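Local atomic coordinates of ferredoxin component of dioxygenase (Sphingobium yanoikuyae, PDB entry 2I7F), a protein that carries a Rieske-type [2Fe-2S] cluster and, as in related ferredoxins, probably passes electrons to the terminal oxygenase component of a biphenyl 2,3-dioxygenase system. Residues K4-V10 / G97-Q103; D15-A20 / T53-Q57. One frame throughout, in Å; residues are numbered along the deposited sequence.

Overall arrangement
Rieske ferredoxins illustrate how a small all-beta protein joins a larger base to a cluster-binding part, and of these two contacts one holds the base together while the other ties it to that part. Interaction 1 pairs strands 4-9 and 98-102 in the six-stranded antiparallel sheet, bringing the two ends of the chain together. Interaction 2 is nested inside the stretch of chain that interaction 1 closes; it links residues 15-20, which enter strand 19-21, the other outermost strand of that sheet, to residues 53-57, which run into strand 56-58, an outermost strand of the three-stranded sheet. The centres lie about 17 Å apart, yet the contacts meet where Cys8 SG packs 4.3 Å from Val19 CG1.

Interaction 1: K4-V10 / G97-Q103; sequences KLRLCQV and GWVCIDQ. With SO4 (sulfate ion), chain C.
Antiparallel strand pairing joins the N-terminal strand 4-9, outermost in the six-stranded sheet, to the C-terminal strand 98-102. Their axes approach to 4.5 Å at 144°. Lys4 faces Asp102 and Arg6 faces Cys100 in non-hydrogen-bonded pairs; between them Leu5 and Ile101 form a hydrogen-bonded pair, with Leu5 N to Ile101 O at 2.8 Å and Ile101 N to Leu5 O at 3.2 Å. The register then slips by one residue: Leu7 N reaches Val99 O (2.7 Å), but Val99 N returns to Cys8 O (2.8 Å). Leu7 (phi/psi -99/-47) and Cys8 (-177/163) thus stand opposite the single residue Val99, the signature of a classic beta bulge. Pairing resumes with Gln9 beside Trp98 and ends with Val10 N on Gly97 O (2.9 Å). In this Rieske fold the bulge lets Leu7 and Cys8 join Val99 and Ile101 in the core: Leu7 CD1 lies 3.8 Å from Ile101 CG2, and Val31 and Val40 pack nearby. Trp98 (chi1 m, chi2 81°) is sandwiched by CH-pi contacts, Arg6 CD 3.9 Å from the five-membered ring centroid and Gln9 CG 3.8 Å from the six-membered one on the opposite face. Lys4 NZ makes a 2.7 Å salt bridge to Asp102 OD1. A sulfate, probably from crystallisation, accepts hydrogen bonds from Gln9 N (O2, 2.7 Å) and Gln9 NE2 (O3, 2.5 Å).

Interaction 2: D15-A20 / T53-Q57; sequences DGEPVA and TDGYQ
From Asp15, whose OD2 is hydrogen-bonded to Asp35 N, a loop extended at Glu17 and Pro18 leads into strand 19-21. Gly16 adopts phi/psi 98/-10, where a side chain would jam against the preceding carbonyl, and its N makes a weak 3.1 Å hydrogen bond to Gln57 OE1. The Gln57 side chain is extended (chi1, chi2 t), its NE2 hydrogen-bonded to Asn33 O and Gly59 O. One water bridges Gly16 O (2.8 Å) and Gln57 N (2.9 Å). Pro18 CD lies 3.6 Å from Gln57 OE1 and Pro18 CB 4.1 Å from Thr53 CG2; a second water spans Pro18 O (2.7 Å) and Thr53 O (2.9 Å). Ala20 CB lies 3.6 Å from Thr53 OG1, itself hydrogen-bonded to Asn43 OD1. Thr53 and Asp54 end a 3-10 segment, and Gly55 turns the chain into strand 56-58. Two waters, a weak hydrogen bond and slight packing join the Rieske base to its cluster-binding part: Pro18 reaches Ile62 of strand 61-63, while Thr53 rests on Ala30 and Gln57 on Val34 of strand 29-34.

Interaction 1: K4-V10 / G97-Q103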
ATOM      1  N   LYS A   4       1.461  -8.256  16.509  1.00 24.40           N
ATOM      2  CA  LYS A   4       0.836  -8.021  15.204  1.00 24.06           C
ATOM      3  C   LYS A   4      -0.488  -7.265  15.226  1.00 22.93           C
ATOM      4  O   LYS A   4      -1.265  -7.354  16.181  1.00 22.40           O
ATOM      5  CB  LYS A   4       0.658  -9.338  14.451  1.00 24.34           C
ATOM      6  CG  LYS A   4       1.966 -10.124  14.404  1.00 24.86           C
ATOM      7  CD  LYS A   4       2.155 -10.895  13.156  1.00 25.53           C
ATOM      8  CE  LYS A   4       3.480 -11.633  13.169  1.00 26.49           C
ATOM      9  NZ  LYS A   4       4.673 -10.775  13.247  1.00 29.51           N
ATOM     10  N   LEU A   5      -0.703  -6.505  14.155  1.00 21.44           N
ATOM     11  CA  LEU A   5      -1.910  -5.718  13.939  1.00 21.07           C
ATOM     12  C   LEU A   5      -2.625  -6.290  12.747  1.00 19.97           C
ATOM     13  O   LEU A   5      -2.017  -6.404  11.705  1.00 18.98           O
ATOM     14  CB  LEU A   5      -1.561  -4.259  13.603  1.00 21.46           C
ATOM     15  CG  LEU A   5      -0.909  -3.403  14.678  1.00 23.20           C
ATOM     16  CD1 LEU A   5      -0.591  -1.979  14.172  1.00 21.94           C
ATOM     17  CD2 LEU A   5      -1.846  -3.413  15.865  1.00 24.19           C
ATOM     18  N   ARG A   6      -3.898  -6.661  12.893  1.00 19.12           N
ATOM     19  CA  ARG A   6      -4.719  -7.051  11.741  1.00 19.89           C
ATOM     20  C   ARG A   6      -5.182  -5.829  10.925  1.00 19.58           C
ATOM     21  O   ARG A   6      -5.718  -4.879  11.488  1.00 20.53           O
ATOM     22  CB  ARG A   6      -5.930  -7.853  12.201  1.00 19.78           C
ATOM     23  CG  ARG A   6      -5.533  -9.185  12.739  1.00 21.47           C
ATOM     24  CD  ARG A   6      -6.682  -9.997  13.264  1.00 22.28           C
ATOM     25  NE  ARG A   6      -7.268  -9.313  14.382  1.00 25.00           N
ATOM     26  CZ  ARG A   6      -8.245  -9.791  15.136  1.00 27.63           C
ATOM     27  NH1 ARG A   6      -8.775 -10.982  14.888  1.00 27.81           N
ATOM     28  NH2 ARG A   6      -8.664  -9.070  16.164  1.00 27.38           N
ATOM     29  N   LEU A   7      -4.996  -5.869   9.606  1.00 18.79           N
ATOM     30  CA  LEU A   7      -5.412  -4.768   8.721  1.00 19.38           C
ATOM     31  C   LEU A   7      -6.748  -5.031   8.029  1.00 19.00           C
ATOM     32  O   LEU A   7      -7.640  -4.186   8.063  1.00 19.79           O
ATOM     33  CB  LEU A   7      -4.310  -4.401   7.695  1.00 18.60           C
ATOM     34  CG  LEU A   7      -2.951  -4.116   8.324  1.00 16.59           C
ATOM     35  CD1 LEU A   7      -1.879  -3.749   7.249  1.00 13.62           C
ATOM     36  CD2 LEU A   7      -3.067  -3.023   9.401  1.00 13.91           C
ATOM     37  N   CYS A   8      -6.904  -6.229   7.470  1.00 20.23           N
ATOM     38  CA  CYS A   8      -8.056  -6.569   6.656  1.00 19.88           C
ATOM     39  C   CYS A   8      -7.915  -8.014   6.282  1.00 19.76           C
ATOM     40  O   CYS A   8      -6.831  -8.580   6.393  1.00 19.64           O
ATOM     41  CB  CYS A   8      -8.149  -5.677   5.390  1.00 21.22           C
ATOM     42  SG  CYS A   8      -6.856  -5.852   4.107  1.00 21.34           S
ATOM     43  N   GLN A   9      -9.007  -8.630   5.842  1.00 19.09           N
ATOM     44  CA  GLN A   9      -8.954 -10.013   5.414  1.00 19.84           C
ATOM     45  C   GLN A   9      -8.244 -10.094   4.061  1.00 19.04           C
ATOM     46  O   GLN A   9      -8.416  -9.236   3.211  1.00 16.87           O
ATOM     47  CB  GLN A   9     -10.355 -10.578   5.303  1.00 20.13           C
ATOM     48  CG  GLN A   9     -10.989 -10.805   6.641  1.00 21.96           C
ATOM     49  CD  GLN A   9     -12.458 -11.027   6.480  1.00 24.14           C
ATOM     50  OE1 GLN A   9     -12.912 -12.171   6.433  1.00 33.27           O
ATOM     51  NE2 GLN A   9     -13.206  -9.954   6.308  1.00 30.78           N
ATOM     52  N   VAL A  10      -7.424 -11.121   3.897  1.00 18.32           N
ATOM     53  CA  VAL A  10      -6.740 -11.394   2.625  1.00 18.05           C
ATOM     54  C   VAL A  10      -7.761 -11.457   1.459  1.00 18.16           C
ATOM     55  O   VAL A  10      -7.531 -10.937   0.361  1.00 16.99           O
ATOM     56  CB  VAL A  10      -5.960 -12.758   2.683  1.00 17.04           C
ATOM     57  CG1 VAL A  10      -5.294 -13.085   1.325  1.00 20.74           C
ATOM     58  CG2 VAL A  10      -4.869 -12.764   3.735  1.00 15.62           C
ATOM     59  N   GLY A  97      -6.084 -15.921   7.924  1.00 14.56           N
ATOM     60  CA  GLY A  97      -6.825 -15.186   6.893  1.00 14.87           C
ATOM     61  C   GLY A  97      -6.760 -13.691   6.935  1.00 15.12           C
ATOM     62  O   GLY A  97      -7.382 -13.052   6.098  1.00 15.81           O
ATOM     63  N   TRP A  98      -6.069 -13.112   7.915  1.00 15.94           N
ATOM     64  CA  TRP A  98      -5.858 -11.654   7.978  1.00 15.67           C
ATOM     65  C   TRP A  98      -4.498 -11.172   7.467  1.00 15.09           C
ATOM     66  O   TRP A  98      -3.463 -11.750   7.769  1.00 15.14           O
ATOM     67  CB  TRP A  98      -6.074 -11.125   9.421  1.00 17.34           C
ATOM     68  CG  TRP A  98      -7.485 -11.196   9.822  1.00 18.90           C
ATOM     69  CD1 TRP A  98      -8.141 -12.305  10.285  1.00 19.18           C
ATOM     70  CD2 TRP A  98      -8.467 -10.138   9.769  1.00 18.43           C
ATOM     71  NE1 TRP A  98      -9.462 -12.001  10.515  1.00 20.58           N
ATOM     72  CE2 TRP A  98      -9.690 -10.686  10.210  1.00 20.92           C
ATOM     73  CE3 TRP A  98      -8.418  -8.781   9.437  1.00 19.58           C
ATOM     74  CZ2 TRP A  98     -10.864  -9.917  10.322  1.00 20.92           C
ATOM     75  CZ3 TRP A  98      -9.578  -8.035   9.524  1.00 20.21           C
ATOM     76  CH2 TRP A  98     -10.785  -8.604   9.945  1.00 19.78           C
ATOM     77  N   VAL A  99      -4.519 -10.079   6.721  1.00 16.44           N
ATOM     78  CA  VAL A  99      -3.326  -9.295   6.411  1.00 15.58           C
ATOM     79  C   VAL A  99      -2.865  -8.566   7.668  1.00 16.85           C
ATOM     80  O   VAL A  99      -3.602  -7.736   8.213  1.00 17.13           O
ATOM     81  CB  VAL A  99      -3.545  -8.245   5.289  1.00 15.70           C
ATOM     82  CG1 VAL A  99      -2.263  -7.517   5.035  1.00 12.78           C
ATOM     83  CG2 VAL A  99      -3.994  -8.925   3.990  1.00 11.27           C
ATOM     84  N   CYS A 100      -1.657  -8.907   8.149  1.00 17.77           N
ATOM     85  CA  CYS A 100      -1.088  -8.257   9.310  1.00 17.34           C
ATOM     86  C   CYS A 100       0.268  -7.645   9.044  1.00 17.73           C
ATOM     87  O   CYS A 100       1.011  -8.086   8.169  1.00 16.46           O
ATOM     88  CB  CYS A 100      -0.943  -9.234  10.496  1.00 17.30           C
ATOM     89  SG  CYS A 100      -2.378 -10.120  11.018  1.00 16.04           S
ATOM     90  N   ILE A 101       0.580  -6.645   9.871  1.00 19.21           N
ATOM     91  CA  ILE A 101       1.901  -6.032   9.981  1.00 19.96           C
ATOM     92  C   ILE A 101       2.274  -5.988  11.477  1.00 21.47           C
ATOM     93  O   ILE A 101       1.436  -6.183  12.337  1.00 21.24           O
ATOM     94  CB  ILE A 101       1.988  -4.624   9.325  1.00 19.61           C
ATOM     95  CG1 ILE A 101       1.045  -3.597   9.994  1.00 19.69           C
ATOM     96  CG2 ILE A 101       1.769  -4.748   7.796  1.00 16.73           C
ATOM     97  CD1 ILE A 101       1.419  -2.107   9.743  1.00 18.71           C
ATOM     98  N   ASP A 102       3.537  -5.761  11.761  1.00 22.75           N
ATOM     99  CA  ASP A 102       4.005  -5.706  13.126  1.00 25.01           C
ATOM    100  C   ASP A 102       3.578  -4.380  13.690  1.00 25.70           C
ATOM    101  O   ASP A 102       3.536  -3.394  12.968  1.00 25.31           O
ATOM    102  CB  ASP A 102       5.538  -5.831  13.194  1.00 25.79           C
ATOM    103  CG  ASP A 102       6.059  -7.213  12.736  1.00 30.25           C
ATOM    104  OD1 ASP A 102       5.296  -8.199  12.672  1.00 32.28           O
ATOM    105  OD2 ASP A 102       7.279  -7.315  12.435  1.00 36.99           O
ATOM    106  N   GLN A 103       3.236  -4.354  14.969  1.00 26.67           N
ATOM    107  CA  GLN A 103       3.089  -3.085  15.695  1.00 28.66           C
ATOM    108  C   GLN A 103       4.494  -2.427  15.714  1.00 29.15           C
ATOM    109  O   GLN A 103       5.459  -3.062  16.131  1.00 29.08           O
ATOM    110  CB  GLN A 103       2.591  -3.367  17.112  1.00 29.04           C
ATOM    111  CG  GLN A 103       1.275  -2.675  17.517  1.00 30.60           C
ATOM    112  CD  GLN A 103       0.586  -3.387  18.699  1.00 30.18           C
ATOM    113  OE1 GLN A 103       0.352  -4.612  18.689  1.00 28.42           O
ATOM    114  NE2 GLN A 103       0.281  -2.623  19.721  1.00 33.74           N
TER
HETATM  115  S   SO4 C 500     -12.093  -6.538   6.155  1.00 52.92           S
HETATM  116  O1  SO4 C 500     -11.342  -5.835   7.203  1.00 53.25           O
HETATM  117  O2  SO4 C 500     -11.247  -7.287   5.231  1.00 49.98           O
HETATM  118  O3  SO4 C 500     -13.041  -7.467   6.793  1.00 54.14           O
HETATM  119  O4  SO4 C 500     -12.835  -5.538   5.365  1.00 54.51           O

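Interaction 2: D15-A20 / T53-Q57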
ATOM      1  N   ASP A  15      -6.260  -8.267  -6.853  1.00 24.29           N
ATOM      2  CA  ASP A  15      -5.200  -7.725  -7.736  1.00 23.99           C
ATOM      3  C   ASP A  15      -5.843  -6.647  -8.550  1.00 23.99           C
ATOM      4  O   ASP A  15      -6.863  -6.886  -9.175  1.00 22.92           O
ATOM      5  CB  ASP A  15      -4.619  -8.801  -8.699  1.00 25.25           C
ATOM      6  CG  ASP A  15      -3.280  -8.366  -9.386  1.00 25.66           C
ATOM      7  OD1 ASP A  15      -2.982  -7.165  -9.583  1.00 31.76           O
ATOM      8  OD2 ASP A  15      -2.496  -9.255  -9.734  1.00 30.17           O
ATOM      9  N   GLY A  16      -5.258  -5.458  -8.496  1.00 23.93           N
ATOM     10  CA  GLY A  16      -5.717  -4.334  -9.276  1.00 23.71           C
ATOM     11  C   GLY A  16      -6.601  -3.397  -8.500  1.00 24.28           C
ATOM     12  O   GLY A  16      -6.911  -2.338  -9.001  1.00 24.92           O
ATOM     13  N   GLU A  17      -7.021  -3.783  -7.284  1.00 23.84           N
ATOM     14  CA  GLU A  17      -7.956  -2.980  -6.483  1.00 23.04           C
ATOM     15  C   GLU A  17      -7.466  -2.867  -5.026  1.00 21.57           C
ATOM     16  O   GLU A  17      -7.934  -3.579  -4.148  1.00 21.60           O
ATOM     17  CB  GLU A  17      -9.374  -3.566  -6.559  1.00 23.55           C
ATOM     18  CG  GLU A  17      -9.813  -3.910  -8.018  1.00 25.91           C
ATOM     19  CD  GLU A  17     -11.142  -4.616  -8.122  1.00 27.73           C
ATOM     20  OE1 GLU A  17     -11.820  -4.729  -7.053  1.00 32.53           O
ATOM     21  OE2 GLU A  17     -11.516  -5.045  -9.275  1.00 30.25           O
ATOM     22  N   PRO A  18      -6.478  -1.987  -4.777  1.00 20.31           N
ATOM     23  CA  PRO A  18      -5.983  -1.853  -3.412  1.00 19.55           C
ATOM     24  C   PRO A  18      -7.006  -1.324  -2.412  1.00 19.37           C
ATOM     25  O   PRO A  18      -7.980  -0.630  -2.791  1.00 18.77           O
ATOM     26  CB  PRO A  18      -4.788  -0.896  -3.524  1.00 19.58           C
ATOM     27  CG  PRO A  18      -4.814  -0.319  -4.840  1.00 20.80           C
ATOM     28  CD  PRO A  18      -5.787  -1.092  -5.722  1.00 19.64           C
ATOM     29  N   VAL A  19      -6.740  -1.647  -1.144  1.00 18.00           N
ATOM     30  CA  VAL A  19      -7.675  -1.492  -0.056  1.00 17.48           C
ATOM     31  C   VAL A  19      -7.064  -0.523   0.939  1.00 17.80           C
ATOM     32  O   VAL A  19      -5.925  -0.719   1.374  1.00 16.45           O
ATOM     33  CB  VAL A  19      -7.930  -2.873   0.605  1.00 17.80           C
ATOM     34  CG1 VAL A  19      -8.759  -2.743   1.884  1.00 15.12           C
ATOM     35  CG2 VAL A  19      -8.645  -3.753  -0.398  1.00 16.91           C
ATOM     36  N   ALA A  20      -7.812   0.539   1.240  1.00 17.25           N
ATOM     37  CA  ALA A  20      -7.447   1.503   2.260  1.00 16.31           C
ATOM     38  C   ALA A  20      -7.813   0.980   3.617  1.00 15.56           C
ATOM     39  O   ALA A  20      -8.943   0.619   3.862  1.00 16.68           O
ATOM     40  CB  ALA A  20      -8.186   2.858   2.017  1.00 14.71           C
ATOM     41  N   THR A  53      -4.417   4.401  -2.698  1.00 16.61           N
ATOM     42  CA  THR A  53      -5.520   3.450  -2.958  1.00 15.71           C
ATOM     43  C   THR A  53      -6.580   4.059  -3.898  1.00 15.89           C
ATOM     44  O   THR A  53      -7.348   3.302  -4.500  1.00 15.75           O
ATOM     45  CB  THR A  53      -6.209   2.983  -1.663  1.00 16.43           C
ATOM     46  OG1 THR A  53      -6.708   4.136  -0.973  1.00 14.96           O
ATOM     47  CG2 THR A  53      -5.258   2.172  -0.792  1.00 14.87           C
ATOM     48  N   ASP A  54      -6.597   5.393  -4.046  1.00 14.89           N
ATOM     49  CA  ASP A  54      -7.428   6.090  -5.057  1.00 16.14           C
ATOM     50  C   ASP A  54      -6.752   6.237  -6.439  1.00 15.28           C
ATOM     51  O   ASP A  54      -7.301   6.867  -7.359  1.00 14.42           O
ATOM     52  CB  ASP A  54      -7.831   7.507  -4.589  1.00 16.29           C
ATOM     53  CG  ASP A  54      -8.780   7.502  -3.399  1.00 18.86           C
ATOM     54  OD1 ASP A  54      -9.552   6.545  -3.253  1.00 17.19           O
ATOM     55  OD2 ASP A  54      -8.732   8.457  -2.608  1.00 18.75           O
ATOM     56  N   GLY A  55      -5.540   5.738  -6.589  1.00 16.50           N
ATOM     57  CA  GLY A  55      -4.875   5.754  -7.896  1.00 16.60           C
ATOM     58  C   GLY A  55      -5.057   4.445  -8.603  1.00 17.41           C
ATOM     59  O   GLY A  55      -6.104   3.795  -8.491  1.00 17.36           O
ATOM     60  N   TYR A  56      -4.018   4.053  -9.333  1.00 17.99           N
ATOM     61  CA  TYR A  56      -4.123   3.059 -10.390  1.00 18.34           C
ATOM     62  C   TYR A  56      -2.985   2.073 -10.253  1.00 18.31           C
ATOM     63  O   TYR A  56      -1.825   2.430 -10.379  1.00 16.85           O
ATOM     64  CB  TYR A  56      -4.083   3.748 -11.753  1.00 18.71           C
ATOM     65  CG  TYR A  56      -5.053   4.907 -11.798  1.00 19.20           C
ATOM     66  CD1 TYR A  56      -6.424   4.706 -12.040  1.00 19.66           C
ATOM     67  CD2 TYR A  56      -4.612   6.209 -11.546  1.00 20.02           C
ATOM     68  CE1 TYR A  56      -7.309   5.783 -12.024  1.00 20.95           C
ATOM     69  CE2 TYR A  56      -5.488   7.283 -11.537  1.00 20.22           C
ATOM     70  CZ  TYR A  56      -6.819   7.068 -11.751  1.00 20.35           C
ATOM     71  OH  TYR A  56      -7.623   8.161 -11.766  1.00 21.16           O
ATOM     72  N   GLN A  57      -3.342   0.826  -9.968  1.00 19.47           N
ATOM     73  CA  GLN A  57      -2.379  -0.231  -9.842  1.00 19.69           C
ATOM     74  C   GLN A  57      -2.136  -0.838 -11.190  1.00 20.32           C
ATOM     75  O   GLN A  57      -3.056  -1.200 -11.918  1.00 20.88           O
ATOM     76  CB  GLN A  57      -2.849  -1.297  -8.868  1.00 20.46           C
ATOM     77  CG  GLN A  57      -1.800  -2.376  -8.612  1.00 19.66           C
ATOM     78  CD  GLN A  57      -2.318  -3.479  -7.717  1.00 19.80           C
ATOM     79  OE1 GLN A  57      -3.417  -3.388  -7.176  1.00 18.59           O
ATOM     80  NE2 GLN A  57      -1.526  -4.543  -7.565  1.00 16.16           N
TER
HETATM   81  O   HOH W   1      -6.177   0.339  -9.423  1.00 26.04           O
HETATM   82  O   HOH W   2      -8.756   0.851  -4.889  1.00 28.34           O